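Local coordinates for DNA mismatch repair protein MutS (PDB 1EWQ), which recognises mismatched base pairs in DNA as an early step of mismatch repair and has a weak ATPase activity, at residues Ile137-Gly140 / Asp141-Leu145; Met250-Glu254 / Ala255-Ala259; Ala745-Lys749 / Glu750-Arg754; Thr596-Ile599 / Ala600-Ala603. All coordinates share one frame; numbering follows the deposited sequence.

Interaction 1. Residues Ile137-Gly140 / Asp141-Leu145; sequences IATG and DGWGL
A138 and G144 pair across a tight beta hairpin in MutS domain II, where strand 134-139 turns back into strand 143-149. Two backbone hydrogen bonds make this the hydrogen-bonded pair of the ladder: A138 N gives to G144 O at 3.0 Å, and G144 N returns a bond to A138 O at 2.8 Å. A further CA-H...O contact runs from I137 CA to the same G144 O, at 3.3 Å. At the turn, G140 and G142 both have positive phi, and one water accepts from G140 N (2.6 Å) and from G142 N, tying the two arms of the loop together.

The apolar contacts gather on the face bearing I137, T139, W143 and L145. I137 CG1 meets L145 CD2 at 4.2 Å in the non-hydrogen-bonded pair, and I137 CG2 reaches the edge of the W143 indole. L166 of helix 163-173 and L184 of helix 182-186 pack on this side of the hairpin. T139 and W143 run side by side. The threonine torsion (chi1 63°) sets OG1 between the backbone N and C, where it hydrogen-bonds E183, and sends CG2 over one face of the indole, 4.0 Å from W143 CZ3.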
ATOM      1  N   ILE C 137     -23.619   9.147  13.589  1.00 28.81           N
ATOM      2  CA  ILE C 137     -24.115   8.299  14.668  1.00 29.74           C
ATOM      3  C   ILE C 137     -24.296   9.122  15.951  1.00 30.83           C
ATOM      4  O   ILE C 137     -23.390   9.862  16.361  1.00 30.94           O
ATOM      5  CB  ILE C 137     -23.106   7.155  14.977  1.00 29.69           C
ATOM      6  CG1 ILE C 137     -23.000   6.203  13.775  1.00 29.82           C
ATOM      7  CG2 ILE C 137     -23.524   6.412  16.234  1.00 29.34           C
ATOM      8  CD1 ILE C 137     -21.846   5.210  13.872  1.00 29.30           C
ATOM      9  N   ALA C 138     -25.458   8.989  16.583  1.00 31.64           N
ATOM     10  CA  ALA C 138     -25.744   9.709  17.820  1.00 32.76           C
ATOM     11  C   ALA C 138     -26.633   8.871  18.731  1.00 33.35           C
ATOM     12  O   ALA C 138     -27.132   7.821  18.328  1.00 33.39           O
ATOM     13  CB  ALA C 138     -26.421  11.037  17.508  1.00 32.97           C
ATOM     14  N   THR C 139     -26.823   9.339  19.959  1.00 34.29           N
ATOM     15  CA  THR C 139     -27.661   8.637  20.924  1.00 35.09           C
ATOM     16  C   THR C 139     -28.833   9.515  21.327  1.00 35.59           C
ATOM     17  O   THR C 139     -28.864  10.699  21.012  1.00 35.74           O
ATOM     18  CB  THR C 139     -26.882   8.272  22.191  1.00 35.26           C
ATOM     19  OG1 THR C 139     -26.441   9.471  22.839  1.00 35.46           O
ATOM     20  CG2 THR C 139     -25.687   7.405  21.847  1.00 35.10           C
ATOM     21  N   GLY C 140     -29.799   8.939  22.030  1.00 36.33           N
ATOM     22  CA  GLY C 140     -30.952   9.721  22.435  1.00 37.27           C
ATOM     23  C   GLY C 140     -32.225   8.969  22.123  1.00 37.86           C
ATOM     24  O   GLY C 140     -32.904   9.256  21.134  1.00 37.95           O
ATOM     25  N   ASP C 141     -32.539   8.003  22.983  1.00 38.30           N
ATOM     26  CA  ASP C 141     -33.714   7.155  22.831  1.00 38.85           C
ATOM     27  C   ASP C 141     -33.415   6.142  21.734  1.00 38.86           C
ATOM     28  O   ASP C 141     -34.222   5.933  20.825  1.00 39.33           O
ATOM     29  CB  ASP C 141     -34.953   7.986  22.462  1.00 39.50           C
ATOM     30  CG  ASP C 141     -35.330   8.987  23.540  1.00 40.50           C
ATOM     31  OD1 ASP C 141     -35.280   8.608  24.733  1.00 41.18           O
ATOM     32  OD2 ASP C 141     -35.686  10.142  23.199  1.00 40.72           O
ATOM     33  N   GLY C 142     -32.238   5.522  21.834  1.00 38.43           N
ATOM     34  CA  GLY C 142     -31.804   4.537  20.854  1.00 37.49           C
ATOM     35  C   GLY C 142     -30.581   5.018  20.090  1.00 36.67           C
ATOM     36  O   GLY C 142     -30.071   6.118  20.352  1.00 36.88           O
ATOM     37  N   TRP C 143     -30.088   4.204  19.156  1.00 35.24           N
ATOM     38  CA  TRP C 143     -28.936   4.605  18.362  1.00 33.98           C
ATOM     39  C   TRP C 143     -29.393   5.201  17.026  1.00 32.82           C
ATOM     40  O   TRP C 143     -29.963   4.498  16.185  1.00 32.79           O
ATOM     41  CB  TRP C 143     -28.003   3.418  18.098  1.00 34.29           C
ATOM     42  CG  TRP C 143     -27.349   2.844  19.332  1.00 34.94           C
ATOM     43  CD1 TRP C 143     -27.849   1.869  20.145  1.00 35.12           C
ATOM     44  CD2 TRP C 143     -26.073   3.205  19.878  1.00 35.30           C
ATOM     45  NE1 TRP C 143     -26.961   1.595  21.161  1.00 35.49           N
ATOM     46  CE2 TRP C 143     -25.864   2.400  21.022  1.00 35.46           C
ATOM     47  CE3 TRP C 143     -25.083   4.129  19.513  1.00 35.91           C
ATOM     48  CZ2 TRP C 143     -24.707   2.492  21.806  1.00 35.63           C
ATOM     49  CZ3 TRP C 143     -23.927   4.222  20.297  1.00 36.04           C
ATOM     50  CH2 TRP C 143     -23.754   3.405  21.429  1.00 35.79           C
ATOM     51  N   GLY C 144     -29.150   6.498  16.842  1.00 31.06           N
ATOM     52  CA  GLY C 144     -29.521   7.162  15.607  1.00 29.06           C
ATOM     53  C   GLY C 144     -28.399   7.046  14.589  1.00 27.84           C
ATOM     54  O   GLY C 144     -27.249   7.323  14.900  1.00 27.51           O
ATOM     55  N   LEU C 145     -28.737   6.638  13.372  1.00 26.83           N
ATOM     56  CA  LEU C 145     -27.752   6.466  12.307  1.00 25.77           C
ATOM     57  C   LEU C 145     -28.341   7.102  11.051  1.00 25.13           C
ATOM     58  O   LEU C 145     -29.456   6.756  10.644  1.00 24.75           O
ATOM     59  CB  LEU C 145     -27.531   4.971  12.061  1.00 25.77           C
ATOM     60  CG  LEU C 145     -26.268   4.393  11.405  1.00 25.68           C
ATOM     61  CD1 LEU C 145     -26.677   3.171  10.593  1.00 25.34           C
ATOM     62  CD2 LEU C 145     -25.574   5.400  10.535  1.00 25.39           C
TER
HETATM   63  O   HOH W   1     -30.303   6.701  23.326  1.00 52.44           O

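Interaction 2. Residues Met250-Glu254 / Ala255-Ala259; sequences MRLPE and ATLRA. With EDO (1,2-ethanediol), chain G.
E254 and R258 sit one turn apart at the start of helix 254-259 and run side by side. Their salt bridge is a single, nearly straight bond: R258 NE gives to E254 OE2 at 3.0 Å, with an N-H...O angle of 174°. The carboxylate oxygen lies in the guanidinium plane but is approached on its anti side, and the two planes are turned 56° apart. E254 reaches this position with CG anti to the backbone N (chi1 -180°) and an extended chain. A water donates to the same OE2 at 2.8 Å.

Behind the pair, R258 N bonds E254 O at 2.9 Å, the i to i+4 bond of the first turn. P253 holds the N-cap position, its carbonyl oxygen taking L257 N at 3.0 Å. Under the turn, L252 and L257 cross at about a right angle, CD1 of L252 lying 3.9 Å from CD2 of L257. L252 O meanwhile accepts 2.7 Å from O2 of a 1,2-ethanediol, probably from the crystallisation liquor.

Further out, E254 OE1 makes a salt bridge with R197, D168 accepts from E254 N, and T256 OG1 bonds I622 O. With one arginine on each carboxylate oxygen, E254 is probably kept ionised, and its negative charge near the helix N terminus should also suit the helix dipole.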
HETATM    1  N   MSE C 250     -33.984  -8.219   4.612  1.00 25.25           N
HETATM    2  CA  MSE C 250     -33.189  -9.339   5.089  1.00 25.54           C
HETATM    3  C   MSE C 250     -31.993  -8.807   5.869  1.00 25.53           C
HETATM    4  O   MSE C 250     -31.298  -7.893   5.421  1.00 25.61           O
HETATM    5  CB  MSE C 250     -32.673 -10.182   3.929  1.00 26.17           C
HETATM    6  CG  MSE C 250     -31.801 -11.340   4.391  1.00 26.77           C
HETATM    7 SE   MSE C 250     -30.749 -12.106   2.970  1.00 29.04          SE
HETATM    8  CE  MSE C 250     -32.056 -13.243   2.195  1.00 26.05           C
ATOM      9  N   ARG C 251     -31.756  -9.390   7.034  1.00 25.48           N
ATOM     10  CA  ARG C 251     -30.629  -9.001   7.869  1.00 25.43           C
ATOM     11  C   ARG C 251     -29.338  -9.612   7.304  1.00 25.02           C
ATOM     12  O   ARG C 251     -29.285 -10.814   7.017  1.00 24.33           O
ATOM     13  CB  ARG C 251     -30.836  -9.514   9.295  1.00 26.65           C
ATOM     14  CG  ARG C 251     -32.084  -8.998  10.002  1.00 28.94           C
ATOM     15  CD  ARG C 251     -31.878  -7.566  10.441  1.00 31.43           C
ATOM     16  NE  ARG C 251     -32.953  -7.083  11.301  1.00 33.13           N
ATOM     17  CZ  ARG C 251     -32.876  -5.980  12.044  1.00 33.63           C
ATOM     18  NH1 ARG C 251     -31.772  -5.235  12.040  1.00 33.36           N
ATOM     19  NH2 ARG C 251     -33.908  -5.626  12.795  1.00 34.55           N
ATOM     20  N   LEU C 252     -28.306  -8.782   7.158  1.00 24.40           N
ATOM     21  CA  LEU C 252     -26.998  -9.225   6.671  1.00 24.49           C
ATOM     22  C   LEU C 252     -25.885  -8.673   7.572  1.00 24.41           C
ATOM     23  O   LEU C 252     -25.241  -7.676   7.245  1.00 24.41           O
ATOM     24  CB  LEU C 252     -26.764  -8.761   5.232  1.00 24.24           C
ATOM     25  CG  LEU C 252     -27.632  -9.390   4.139  1.00 24.69           C
ATOM     26  CD1 LEU C 252     -27.334  -8.702   2.811  1.00 24.56           C
ATOM     27  CD2 LEU C 252     -27.364 -10.878   4.044  1.00 24.02           C
ATOM     28  N   PRO C 253     -25.659  -9.311   8.727  1.00 24.06           N
ATOM     29  CA  PRO C 253     -24.618  -8.866   9.658  1.00 23.69           C
ATOM     30  C   PRO C 253     -23.275  -8.707   8.952  1.00 23.49           C
ATOM     31  O   PRO C 253     -23.048  -9.293   7.893  1.00 23.11           O
ATOM     32  CB  PRO C 253     -24.580  -9.988  10.697  1.00 23.84           C
ATOM     33  CG  PRO C 253     -25.991 -10.453  10.736  1.00 24.00           C
ATOM     34  CD  PRO C 253     -26.381 -10.478   9.264  1.00 24.25           C
ATOM     35  N   GLU C 254     -22.388  -7.913   9.543  1.00 23.34           N
ATOM     36  CA  GLU C 254     -21.062  -7.713   8.978  1.00 23.49           C
ATOM     37  C   GLU C 254     -20.334  -9.051   8.816  1.00 22.91           C
ATOM     38  O   GLU C 254     -19.693  -9.300   7.795  1.00 22.72           O
ATOM     39  CB  GLU C 254     -20.224  -6.797   9.878  1.00 23.88           C
ATOM     40  CG  GLU C 254     -18.816  -6.542   9.333  1.00 25.15           C
ATOM     41  CD  GLU C 254     -17.988  -5.634  10.235  1.00 25.94           C
ATOM     42  OE1 GLU C 254     -18.566  -4.692  10.832  1.00 26.03           O
ATOM     43  OE2 GLU C 254     -16.759  -5.858  10.327  1.00 26.46           O
ATOM     44  N   ALA C 255     -20.430  -9.907   9.825  1.00 22.51           N
ATOM     45  CA  ALA C 255     -19.762 -11.206   9.775  1.00 22.42           C
ATOM     46  C   ALA C 255     -20.176 -11.980   8.528  1.00 22.51           C
ATOM     47  O   ALA C 255     -19.353 -12.617   7.873  1.00 22.56           O
ATOM     48  CB  ALA C 255     -20.095 -12.010  11.028  1.00 22.42           C
ATOM     49  N   THR C 256     -21.462 -11.907   8.208  1.00 22.30           N
ATOM     50  CA  THR C 256     -22.023 -12.588   7.049  1.00 21.93           C
ATOM     51  C   THR C 256     -21.546 -11.974   5.737  1.00 22.09           C
ATOM     52  O   THR C 256     -21.102 -12.685   4.834  1.00 21.77           O
ATOM     53  CB  THR C 256     -23.561 -12.534   7.085  1.00 21.64           C
ATOM     54  OG1 THR C 256     -24.034 -13.315   8.185  1.00 21.12           O
ATOM     55  CG2 THR C 256     -24.152 -13.051   5.783  1.00 21.38           C
ATOM     56  N   LEU C 257     -21.659 -10.654   5.627  1.00 22.38           N
ATOM     57  CA  LEU C 257     -21.222  -9.964   4.420  1.00 23.01           C
ATOM     58  C   LEU C 257     -19.758 -10.279   4.156  1.00 23.66           C
ATOM     59  O   LEU C 257     -19.367 -10.445   3.002  1.00 24.08           O
ATOM     60  CB  LEU C 257     -21.424  -8.452   4.551  1.00 22.48           C
ATOM     61  CG  LEU C 257     -22.879  -7.976   4.475  1.00 22.21           C
ATOM     62  CD1 LEU C 257     -22.947  -6.493   4.713  1.00 21.35           C
ATOM     63  CD2 LEU C 257     -23.457  -8.325   3.113  1.00 21.73           C
ATOM     64  N   ARG C 258     -18.964 -10.380   5.222  1.00 23.85           N
ATOM     65  CA  ARG C 258     -17.538 -10.694   5.107  1.00 24.75           C
ATOM     66  C   ARG C 258     -17.298 -12.164   4.767  1.00 24.99           C
ATOM     67  O   ARG C 258     -16.493 -12.473   3.883  1.00 24.94           O
ATOM     68  CB  ARG C 258     -16.789 -10.372   6.411  1.00 25.22           C
ATOM     69  CG  ARG C 258     -16.501  -8.891   6.666  1.00 26.71           C
ATOM     70  CD  ARG C 258     -15.753  -8.691   7.991  1.00 27.63           C
ATOM     71  NE  ARG C 258     -15.311  -7.312   8.193  1.00 28.84           N
ATOM     72  CZ  ARG C 258     -14.374  -6.708   7.460  1.00 29.33           C
ATOM     73  NH1 ARG C 258     -13.776  -7.361   6.471  1.00 29.79           N
ATOM     74  NH2 ARG C 258     -14.025  -5.453   7.714  1.00 29.65           N
ATOM     75  N   ALA C 259     -17.978 -13.066   5.474  1.00 24.80           N
ATOM     76  CA  ALA C 259     -17.799 -14.492   5.231  1.00 25.28           C
ATOM     77  C   ALA C 259     -18.285 -14.906   3.850  1.00 25.33           C
ATOM     78  O   ALA C 259     -17.757 -15.843   3.264  1.00 25.92           O
ATOM     79  CB  ALA C 259     -18.512 -15.323   6.314  1.00 25.40           C
TER
HETATM   80  C1  EDO G 902     -28.505  -6.613   9.428  1.00 64.10           C
HETATM   81  O1  EDO G 902     -28.471  -6.913  10.844  1.00 64.27           O
HETATM   82  C2  EDO G 902     -27.654  -5.410   9.129  1.00 64.61           C
HETATM   83  O2  EDO G 902     -26.830  -5.690   8.013  1.00 64.51           O
HETATM   84  O   HOH W   2     -15.621  -3.346   9.744  1.00 36.52           O

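Interaction 3. Residues Ala745-Lys749 / Glu750-Arg754; sequences AGLPK and EVVAR
The N-terminal turn of helix 749-762 is entered through L747 and P748, and L747 folds against the first residues of that helix. L747 CB lies 3.6 Å from V752 CG2, while its CD1 touches V751 CG1 at 4.2 Å, the L747 and V751 side chains crossing at about a right angle. V752 meets the leucine with the methyl that stands anti to its carbonyl carbon, CG1 being anti to the backbone N (chi1 163°). P748 adds a third apolar contact, its CB resting 4.1 Å from V751 CG2.

This is a helix-turn-helix connection within MutS domain V. Helix 738-744 ends in a Schellman motif with G746 at positive phi (102°), and two residues later P748 takes the N-cap position of the next helix. P748 O receives V752 N at 3.0 Å, and K749 O receives A753 N at 2.7 Å. E750 folds back, its chain bent at chi2 (73°), and its carboxylate comes beside P748, OE2 3.7 Å from P748 CB.

V752 also packs on V739 and A743 of helix 738-744, so the two helices meet through this valine. The turn also meets the second subunit: L747 packs on L650 and V751 on A679 of that subunit, whose K651 donates to G746 O. One turn further along, R754 forms a salt bridge through NE with E682 OE1 of the second subunit.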
ATOM      1  N   ALA C 745      -0.466 -36.283   4.695  1.00 35.70           N
ATOM      2  CA  ALA C 745       0.358 -35.127   5.040  1.00 34.77           C
ATOM      3  C   ALA C 745       1.821 -35.513   5.276  1.00 34.03           C
ATOM      4  O   ALA C 745       2.671 -34.651   5.498  1.00 33.97           O
ATOM      5  CB  ALA C 745      -0.206 -34.439   6.280  1.00 34.58           C
ATOM      6  N   GLY C 746       2.110 -36.807   5.241  1.00 33.10           N
ATOM      7  CA  GLY C 746       3.478 -37.248   5.443  1.00 32.38           C
ATOM      8  C   GLY C 746       3.835 -37.819   6.808  1.00 31.72           C
ATOM      9  O   GLY C 746       5.007 -38.069   7.064  1.00 31.62           O
ATOM     10  N   LEU C 747       2.861 -38.004   7.692  1.00 31.71           N
ATOM     11  CA  LEU C 747       3.156 -38.592   9.002  1.00 31.80           C
ATOM     12  C   LEU C 747       3.831 -39.932   8.725  1.00 31.72           C
ATOM     13  O   LEU C 747       3.401 -40.683   7.851  1.00 31.32           O
ATOM     14  CB  LEU C 747       1.881 -38.850   9.812  1.00 31.91           C
ATOM     15  CG  LEU C 747       1.516 -37.959  11.004  1.00 32.68           C
ATOM     16  CD1 LEU C 747       0.446 -38.661  11.817  1.00 32.61           C
ATOM     17  CD2 LEU C 747       2.715 -37.691  11.894  1.00 32.81           C
ATOM     18  N   PRO C 748       4.910 -40.243   9.453  1.00 31.94           N
ATOM     19  CA  PRO C 748       5.595 -41.522   9.223  1.00 31.89           C
ATOM     20  C   PRO C 748       4.630 -42.711   9.325  1.00 31.93           C
ATOM     21  O   PRO C 748       3.694 -42.694  10.126  1.00 31.36           O
ATOM     22  CB  PRO C 748       6.666 -41.541  10.314  1.00 32.20           C
ATOM     23  CG  PRO C 748       6.980 -40.073  10.498  1.00 32.32           C
ATOM     24  CD  PRO C 748       5.603 -39.434  10.472  1.00 31.95           C
ATOM     25  N   LYS C 749       4.867 -43.739   8.508  1.00 31.83           N
ATOM     26  CA  LYS C 749       4.026 -44.940   8.501  1.00 31.69           C
ATOM     27  C   LYS C 749       3.751 -45.578   9.865  1.00 31.30           C
ATOM     28  O   LYS C 749       2.591 -45.867  10.186  1.00 31.04           O
ATOM     29  CB  LYS C 749       4.627 -46.010   7.590  1.00 32.67           C
ATOM     30  CG  LYS C 749       4.008 -46.084   6.204  1.00 33.66           C
ATOM     31  CD  LYS C 749       4.423 -44.907   5.355  1.00 35.07           C
ATOM     32  CE  LYS C 749       3.861 -45.025   3.948  1.00 35.86           C
ATOM     33  NZ  LYS C 749       4.180 -43.808   3.163  1.00 36.45           N
ATOM     34  N   GLU C 750       4.793 -45.811  10.667  1.00 30.86           N
ATOM     35  CA  GLU C 750       4.581 -46.446  11.974  1.00 30.66           C
ATOM     36  C   GLU C 750       3.705 -45.602  12.897  1.00 30.12           C
ATOM     37  O   GLU C 750       2.922 -46.145  13.670  1.00 29.88           O
ATOM     38  CB  GLU C 750       5.906 -46.747  12.682  1.00 31.04           C
ATOM     39  CG  GLU C 750       7.087 -46.805  11.768  1.00 31.89           C
ATOM     40  CD  GLU C 750       7.486 -45.432  11.296  1.00 31.95           C
ATOM     41  OE1 GLU C 750       7.973 -44.641  12.134  1.00 31.27           O
ATOM     42  OE2 GLU C 750       7.290 -45.149  10.094  1.00 32.35           O
ATOM     43  N   VAL C 751       3.842 -44.280  12.828  1.00 29.58           N
ATOM     44  CA  VAL C 751       3.022 -43.404  13.663  1.00 29.27           C
ATOM     45  C   VAL C 751       1.567 -43.484  13.179  1.00 29.33           C
ATOM     46  O   VAL C 751       0.629 -43.526  13.974  1.00 29.49           O
ATOM     47  CB  VAL C 751       3.526 -41.944  13.606  1.00 28.98           C
ATOM     48  CG1 VAL C 751       2.637 -41.041  14.472  1.00 28.60           C
ATOM     49  CG2 VAL C 751       4.974 -41.882  14.087  1.00 28.53           C
ATOM     50  N   VAL C 752       1.383 -43.518  11.866  1.00 29.17           N
ATOM     51  CA  VAL C 752       0.046 -43.633  11.298  1.00 28.94           C
ATOM     52  C   VAL C 752      -0.530 -44.991  11.701  1.00 28.97           C
ATOM     53  O   VAL C 752      -1.710 -45.110  12.034  1.00 28.94           O
ATOM     54  CB  VAL C 752       0.094 -43.558   9.757  1.00 29.04           C
ATOM     55  CG1 VAL C 752      -1.207 -44.088   9.157  1.00 28.68           C
ATOM     56  CG2 VAL C 752       0.355 -42.126   9.326  1.00 28.81           C
ATOM     57  N   ALA C 753       0.324 -46.012  11.685  1.00 29.05           N
ATOM     58  CA  ALA C 753      -0.093 -47.367  12.019  1.00 29.00           C
ATOM     59  C   ALA C 753      -0.515 -47.453  13.474  1.00 29.11           C
ATOM     60  O   ALA C 753      -1.513 -48.090  13.801  1.00 28.64           O
ATOM     61  CB  ALA C 753       1.040 -48.352  11.728  1.00 29.18           C
ATOM     62  N   ARG C 754       0.251 -46.811  14.345  1.00 29.33           N
ATOM     63  CA  ARG C 754      -0.067 -46.804  15.761  1.00 29.91           C
ATOM     64  C   ARG C 754      -1.402 -46.077  15.996  1.00 30.66           C
ATOM     65  O   ARG C 754      -2.221 -46.508  16.812  1.00 30.18           O
ATOM     66  CB  ARG C 754       1.065 -46.126  16.538  1.00 30.02           C
ATOM     67  CG  ARG C 754       0.770 -45.863  18.006  1.00 29.85           C
ATOM     68  CD  ARG C 754       0.407 -47.126  18.784  1.00 29.83           C
ATOM     69  NE  ARG C 754       0.184 -46.802  20.190  1.00 29.65           N
ATOM     70  CZ  ARG C 754      -0.467 -47.575  21.054  1.00 29.77           C
ATOM     71  NH1 ARG C 754      -0.970 -48.740  20.667  1.00 29.31           N
ATOM     72  NH2 ARG C 754      -0.630 -47.171  22.309  1.00 29.65           N
TER

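Interaction 4. Residues Thr596-Ile599 / Ala600-Ala603; sequences TALI and ALLA
A600 and I599 bury the most surface here, with L598 next, all in the final turns of helix 589-603. A600 N binds T596 O at 3.2 Å, and its CB rests against two carbonyl oxygens of the preceding turn, 3.6 Å from both T596 O and A597 O. I599 turns its side chain outward to L616 of strand 613-616, while its own carbonyl oxygen takes A603 N at 3.0 Å. L598 O accepts L602 N at 2.8 Å; with the L602 chi1 at -69°, CG stands beside its own backbone N and leans back over the preceding turn, 3.2 Å from L598 O. Where side chain meets side chain, CD2 of L598 and CD2 of L601 come within 4.3 Å, and both leucines pack on L272 of helix 272-276.

The helix follows the Walker A loop of the ATPase domain, and K589, predicted to bind ATP, has its side chain about 10 Å from that of T596. T596 OG1 hydrogen-bonds F592 O within the same helix. With every residue buried, the four i to i+4 bonds pair the carbonyls of T596-I599 with the amides of A600-A603, and the side chains meet the surrounding protein mainly through hydrocarbon.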
ATOM      1  N   THR C 596     -25.215 -21.972  -0.645  1.00 21.20           N
ATOM      2  CA  THR C 596     -26.606 -21.980  -0.209  1.00 20.91           C
ATOM      3  C   THR C 596     -27.037 -20.553   0.141  1.00 20.47           C
ATOM      4  O   THR C 596     -28.081 -20.081  -0.304  1.00 20.41           O
ATOM      5  CB  THR C 596     -26.780 -22.878   1.026  1.00 21.36           C
ATOM      6  OG1 THR C 596     -26.401 -24.218   0.695  1.00 21.67           O
ATOM      7  CG2 THR C 596     -28.221 -22.861   1.505  1.00 21.91           C
ATOM      8  N   ALA C 597     -26.216 -19.868   0.931  1.00 19.94           N
ATOM      9  CA  ALA C 597     -26.509 -18.497   1.326  1.00 19.27           C
ATOM     10  C   ALA C 597     -26.531 -17.574   0.106  1.00 19.20           C
ATOM     11  O   ALA C 597     -27.385 -16.687  -0.006  1.00 18.61           O
ATOM     12  CB  ALA C 597     -25.463 -18.009   2.329  1.00 18.84           C
ATOM     13  N   LEU C 598     -25.598 -17.782  -0.815  1.00 19.10           N
ATOM     14  CA  LEU C 598     -25.554 -16.927  -1.994  1.00 19.78           C
ATOM     15  C   LEU C 598     -26.763 -17.107  -2.900  1.00 19.88           C
ATOM     16  O   LEU C 598     -27.308 -16.132  -3.414  1.00 20.28           O
ATOM     17  CB  LEU C 598     -24.248 -17.146  -2.769  1.00 20.27           C
ATOM     18  CG  LEU C 598     -23.031 -16.631  -1.993  1.00 20.60           C
ATOM     19  CD1 LEU C 598     -21.739 -17.032  -2.710  1.00 20.87           C
ATOM     20  CD2 LEU C 598     -23.133 -15.122  -1.833  1.00 20.25           C
ATOM     21  N   ILE C 599     -27.194 -18.345  -3.093  1.00 20.04           N
ATOM     22  CA  ILE C 599     -28.365 -18.593  -3.931  1.00 20.28           C
ATOM     23  C   ILE C 599     -29.575 -17.877  -3.326  1.00 20.84           C
ATOM     24  O   ILE C 599     -30.348 -17.228  -4.041  1.00 20.44           O
ATOM     25  CB  ILE C 599     -28.647 -20.110  -4.046  1.00 20.37           C
ATOM     26  CG1 ILE C 599     -27.562 -20.762  -4.914  1.00 20.23           C
ATOM     27  CG2 ILE C 599     -30.042 -20.353  -4.614  1.00 19.76           C
ATOM     28  CD1 ILE C 599     -27.591 -22.280  -4.871  1.00 20.60           C
ATOM     29  N   ALA C 600     -29.723 -17.996  -2.004  1.00 21.08           N
ATOM     30  CA  ALA C 600     -30.824 -17.357  -1.273  1.00 21.72           C
ATOM     31  C   ALA C 600     -30.690 -15.837  -1.369  1.00 22.09           C
ATOM     32  O   ALA C 600     -31.678 -15.121  -1.550  1.00 22.55           O
ATOM     33  CB  ALA C 600     -30.800 -17.786   0.192  1.00 21.81           C
ATOM     34  N   LEU C 601     -29.461 -15.350  -1.253  1.00 22.57           N
ATOM     35  CA  LEU C 601     -29.204 -13.914  -1.335  1.00 23.02           C
ATOM     36  C   LEU C 601     -29.603 -13.378  -2.702  1.00 23.20           C
ATOM     37  O   LEU C 601     -30.264 -12.341  -2.807  1.00 22.89           O
ATOM     38  CB  LEU C 601     -27.726 -13.629  -1.088  1.00 23.03           C
ATOM     39  CG  LEU C 601     -27.227 -12.184  -1.225  1.00 23.66           C
ATOM     40  CD1 LEU C 601     -28.201 -11.201  -0.587  1.00 23.26           C
ATOM     41  CD2 LEU C 601     -25.853 -12.088  -0.564  1.00 23.54           C
ATOM     42  N   LEU C 602     -29.198 -14.093  -3.751  1.00 23.36           N
ATOM     43  CA  LEU C 602     -29.507 -13.685  -5.117  1.00 23.20           C
ATOM     44  C   LEU C 602     -31.012 -13.693  -5.385  1.00 23.17           C
ATOM     45  O   LEU C 602     -31.543 -12.777  -6.006  1.00 23.56           O
ATOM     46  CB  LEU C 602     -28.782 -14.596  -6.118  1.00 23.07           C
ATOM     47  CG  LEU C 602     -27.255 -14.461  -6.184  1.00 23.39           C
ATOM     48  CD1 LEU C 602     -26.673 -15.536  -7.106  1.00 23.11           C
ATOM     49  CD2 LEU C 602     -26.889 -13.077  -6.683  1.00 22.75           C
ATOM     50  N   ALA C 603     -31.703 -14.725  -4.916  1.00 22.62           N
ATOM     51  CA  ALA C 603     -33.148 -14.793  -5.119  1.00 22.13           C
ATOM     52  C   ALA C 603     -33.876 -13.639  -4.426  1.00 21.90           C
ATOM     53  O   ALA C 603     -34.843 -13.089  -4.963  1.00 21.90           O
ATOM     54  CB  ALA C 603     -33.689 -16.114  -4.603  1.00 21.41           C
TER

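Overall arrangement
All four contacts are local, between adjoining segments, and only interaction 1 closes a loop, the hairpin turn; they follow one another along the chain without nesting or crossing. Interaction 1 turns the hairpin of the two central strands of the domain II sheet. Interaction 2 starts helix 254-259, its centre about 22 Å from that of interaction 1; helix 163-173 touches both. Interaction 4 comes next, in the helix after the Walker A loop. It touches interaction 2 through M250 CE and A600 O, 4.2 Å apart, and P295 packs on residues of both, so the 250-259 segment is joined to the ATPase domain. Interaction 3 comes last, at the dimer interface, its centre about 42 Å from that of interaction 4.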